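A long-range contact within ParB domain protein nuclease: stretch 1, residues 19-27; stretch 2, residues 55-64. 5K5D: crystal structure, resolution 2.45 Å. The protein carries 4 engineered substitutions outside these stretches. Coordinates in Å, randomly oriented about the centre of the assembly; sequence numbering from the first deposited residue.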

# COMPACT_ATOMS: atom_id res chain seq x y z
N LEU B 19 -0.59 -20.67 -16.14
CA LEU B 19 -0.51 -19.34 -15.53
C LEU B 19 0.91 -18.80 -15.44
O LEU B 19 1.80 -19.44 -14.87
CB LEU B 19 -1.16 -19.35 -14.14
CG LEU B 19 -2.60 -18.85 -14.04
CD1 LEU B 19 -3.23 -18.67 -15.42
CD2 LEU B 19 -3.43 -19.77 -13.16
N LYS B 20 1.12 -17.62 -16.00
CA LYS B 20 2.43 -16.97 -15.99
C LYS B 20 2.48 -15.93 -14.88
O LYS B 20 1.51 -15.20 -14.67
CB LYS B 20 2.72 -16.33 -17.34
CG LYS B 20 2.70 -17.33 -18.50
CD LYS B 20 2.32 -16.66 -19.81
CE LYS B 20 1.99 -17.70 -20.87
NZ LYS B 20 1.35 -17.10 -22.07
N GLU B 21 3.59 -15.88 -14.16
CA GLU B 21 3.69 -14.97 -13.03
C GLU B 21 4.45 -13.70 -13.36
O GLU B 21 5.39 -13.70 -14.16
CB GLU B 21 4.32 -15.68 -11.82
CG GLU B 21 5.80 -15.96 -11.95
CD GLU B 21 6.38 -16.52 -10.66
OE1 GLU B 21 5.68 -17.32 -10.00
OE2 GLU B 21 7.52 -16.15 -10.32
N ASP B 22 4.02 -12.60 -12.75
CA ASP B 22 4.65 -11.30 -12.92
C ASP B 22 5.29 -10.94 -11.59
O ASP B 22 4.60 -10.81 -10.58
CB ASP B 22 3.61 -10.25 -13.31
CG ASP B 22 4.22 -8.89 -13.56
OD1 ASP B 22 4.32 -8.49 -14.73
OD2 ASP B 22 4.60 -8.22 -12.57
N ASP B 23 6.61 -10.79 -11.58
CA ASP B 23 7.33 -10.65 -10.32
C ASP B 23 6.90 -9.43 -9.52
O ASP B 23 7.02 -9.40 -8.30
CB ASP B 23 8.83 -10.66 -10.55
CG ASP B 23 9.54 -11.62 -9.61
OD1 ASP B 23 9.99 -11.17 -8.53
OD2 ASP B 23 9.63 -12.82 -9.95
N GLU B 24 6.39 -8.41 -10.21
CA GLU B 24 5.90 -7.22 -9.52
C GLU B 24 4.60 -7.53 -8.80
O GLU B 24 4.45 -7.22 -7.62
CB GLU B 24 5.70 -6.06 -10.48
CG GLU B 24 5.49 -4.73 -9.77
CD GLU B 24 4.57 -3.79 -10.52
OE1 GLU B 24 3.55 -4.27 -11.05
OE2 GLU B 24 4.86 -2.58 -10.58
N PHE B 25 3.66 -8.14 -9.51
CA PHE B 25 2.38 -8.49 -8.90
C PHE B 25 2.60 -9.51 -7.80
O PHE B 25 1.89 -9.52 -6.80
CB PHE B 25 1.42 -9.06 -9.95
CG PHE B 25 1.15 -8.12 -11.09
CD1 PHE B 25 0.80 -8.60 -12.34
CD2 PHE B 25 1.24 -6.75 -10.91
CE1 PHE B 25 0.55 -7.73 -13.39
CE2 PHE B 25 0.99 -5.87 -11.95
CZ PHE B 25 0.65 -6.37 -13.20
N LYS B 26 3.61 -10.34 -8.00
CA LYS B 26 3.95 -11.39 -7.04
C LYS B 26 4.34 -10.82 -5.69
O LYS B 26 4.16 -11.47 -4.66
CB LYS B 26 5.09 -12.25 -7.59
CG LYS B 26 5.56 -13.34 -6.64
CD LYS B 26 6.67 -14.16 -7.28
CE LYS B 26 7.01 -15.38 -6.44
NZ LYS B 26 8.04 -16.22 -7.10
N THR B 27 4.85 -9.60 -5.68
CA THR B 27 5.34 -8.99 -4.46
C THR B 27 4.57 -7.75 -4.05
O THR B 27 4.97 -7.05 -3.12
CB THR B 27 6.84 -8.63 -4.57
OG1 THR B 27 7.01 -7.61 -5.56
CG2 THR B 27 7.65 -9.87 -4.95
N ARG B 55 -5.60 -11.33 -19.97
CA ARG B 55 -5.85 -11.95 -21.26
C ARG B 55 -4.83 -13.02 -21.62
O ARG B 55 -5.18 -14.08 -22.13
CB ARG B 55 -5.86 -10.86 -22.33
CG ARG B 55 -6.48 -11.27 -23.64
CD ARG B 55 -7.06 -10.04 -24.32
NE ARG B 55 -6.05 -9.03 -24.61
CZ ARG B 55 -6.29 -7.72 -24.64
NH1 ARG B 55 -7.51 -7.27 -24.38
NH2 ARG B 55 -5.32 -6.87 -24.92
N ASN B 56 -3.56 -12.75 -21.34
CA ASN B 56 -2.49 -13.68 -21.68
C ASN B 56 -2.13 -14.59 -20.51
O ASN B 56 -1.05 -15.19 -20.49
CB ASN B 56 -1.23 -12.92 -22.12
CG ASN B 56 -1.48 -12.05 -23.34
OD1 ASN B 56 -2.18 -12.45 -24.27
ND2 ASN B 56 -0.92 -10.85 -23.33
N TYR B 57 -3.03 -14.70 -19.55
CA TYR B 57 -2.87 -15.65 -18.45
C TYR B 57 -1.72 -15.27 -17.53
O TYR B 57 -1.09 -16.13 -16.91
CB TYR B 57 -2.73 -17.07 -19.00
CG TYR B 57 -3.94 -17.49 -19.82
CD1 TYR B 57 -3.94 -17.34 -21.20
CD2 TYR B 57 -5.08 -17.99 -19.21
CE1 TYR B 57 -5.05 -17.70 -21.95
CE2 TYR B 57 -6.18 -18.35 -19.94
CZ TYR B 57 -6.17 -18.20 -21.31
OH TYR B 57 -7.27 -18.56 -22.05
N VAL B 58 -1.44 -13.97 -17.46
CA VAL B 58 -0.54 -13.44 -16.46
C VAL B 58 -1.30 -13.32 -15.15
O VAL B 58 -2.33 -12.65 -15.08
CB VAL B 58 0.02 -12.05 -16.87
CG1 VAL B 58 0.81 -11.43 -15.73
CG2 VAL B 58 0.87 -12.17 -18.12
N LEU B 59 -0.80 -13.99 -14.12
CA LEU B 59 -1.41 -13.98 -12.80
C LEU B 59 -1.37 -12.56 -12.23
O LEU B 59 -0.31 -11.93 -12.17
CB LEU B 59 -0.66 -14.93 -11.87
CG LEU B 59 -1.46 -15.82 -10.92
CD1 LEU B 59 -0.81 -15.85 -9.55
CD2 LEU B 59 -2.91 -15.36 -10.82
N ILE B 60 -2.52 -12.07 -11.80
CA ILE B 60 -2.60 -10.73 -11.23
C ILE B 60 -2.72 -10.83 -9.72
O ILE B 60 -2.00 -10.18 -8.98
CB ILE B 60 -3.80 -9.95 -11.79
CG1 ILE B 60 -3.57 -9.63 -13.27
CG2 ILE B 60 -4.03 -8.66 -11.00
CD1 ILE B 60 -4.72 -8.89 -13.91
N ASP B 61 -3.66 -11.68 -9.29
CA ASP B 61 -3.91 -11.89 -7.88
C ASP B 61 -4.07 -13.38 -7.58
O ASP B 61 -4.81 -14.09 -8.27
CB ASP B 61 -5.19 -11.17 -7.47
CG ASP B 61 -5.42 -11.21 -5.98
OD1 ASP B 61 -4.49 -10.82 -5.25
OD2 ASP B 61 -6.51 -11.65 -5.55
N GLY B 62 -3.37 -13.86 -6.56
CA GLY B 62 -3.54 -15.22 -6.10
C GLY B 62 -2.26 -16.03 -6.11
O GLY B 62 -2.28 -17.23 -6.36
N TYR B 63 -1.14 -15.37 -5.83
CA TYR B 63 0.17 -16.02 -5.92
C TYR B 63 0.41 -17.07 -4.85
O TYR B 63 0.94 -18.14 -5.12
CB TYR B 63 1.29 -14.97 -5.95
CG TYR B 63 1.43 -14.33 -7.31
CD1 TYR B 63 0.66 -13.23 -7.67
CD2 TYR B 63 2.32 -14.85 -8.24
CE1 TYR B 63 0.78 -12.66 -8.92
CE2 TYR B 63 2.45 -14.28 -9.49
CZ TYR B 63 1.68 -13.19 -9.83
OH TYR B 63 1.81 -12.62 -11.08
N THR B 64 0.01 -16.77 -3.62
CA THR B 64 0.13 -17.76 -2.56
C THR B 64 -0.78 -18.95 -2.86
O THR B 64 -0.32 -20.10 -2.90
CB THR B 64 -0.17 -17.15 -1.18
OG1 THR B 64 0.80 -16.14 -0.89
CG2 THR B 64 -0.12 -18.22 -0.10

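The contact is anchored by three strong hydrogen bonds. Two belong to the backbone and pin Lys20 between neighbours of Val58: Lys20 N donates to Tyr57 O (2.8 Å, N-H...O angle 167°), and Leu59 N donates to Lys20 O (2.7 Å, 169°). With both backbone polar groups of Lys20 engaged at nearly linear angles, Lys20 and Val58 form a single beta bridge, their CA atoms 4.6 Å apart. The same acceptors also receive CA-H...O contacts, from Leu19 CA to Tyr57 O (3.5 Å) and from Val58 CA to Lys20 O (3.2 Å).

In the third bond a side chain takes the place of the backbone acceptor. Asp22 N donates to Tyr63 OH (2.8 Å, 175°), and that hydroxyl in turn donates to Leu59 O within its own stretch over a very short 2.5 Å. Acting as acceptor and donor at once, the phenol links the chain just beyond the bridge to the strand. Asp22 also caps the weakly bonded helix that follows: its OD2 accepts from Glu24 N (3.0 Å) and Phe25 N (3.2 Å). A weak bond runs from Lys20 NZ to Asn56 O (3.5 Å).

Packing centres on the Tyr63 ring, whose residue has the largest area covered by the other stretch. Lys26 CA lies 3.7 Å from the centroid of the Tyr63 ring and only 6° off its normal, a CH-pi contact over the face, whereas Glu21 CB meets the ring edge at Tyr63 CE2 (3.3 Å). A salt bridge from Lys26 NZ to Glu21 OE2 (3.3 Å) joins these two neighbours of the ring. Phe25 points toward the second stretch; its CB packs 3.8 Å from Tyr63 CE1, while its ring edge approaches Leu59 O (CD1 to O, 3.5 Å) and Val58 CG1 (from CE1, 4.4 Å). Farther out, Leu19 CD1 rests 4.0 Å from Tyr57 CB, extending the apolar contact.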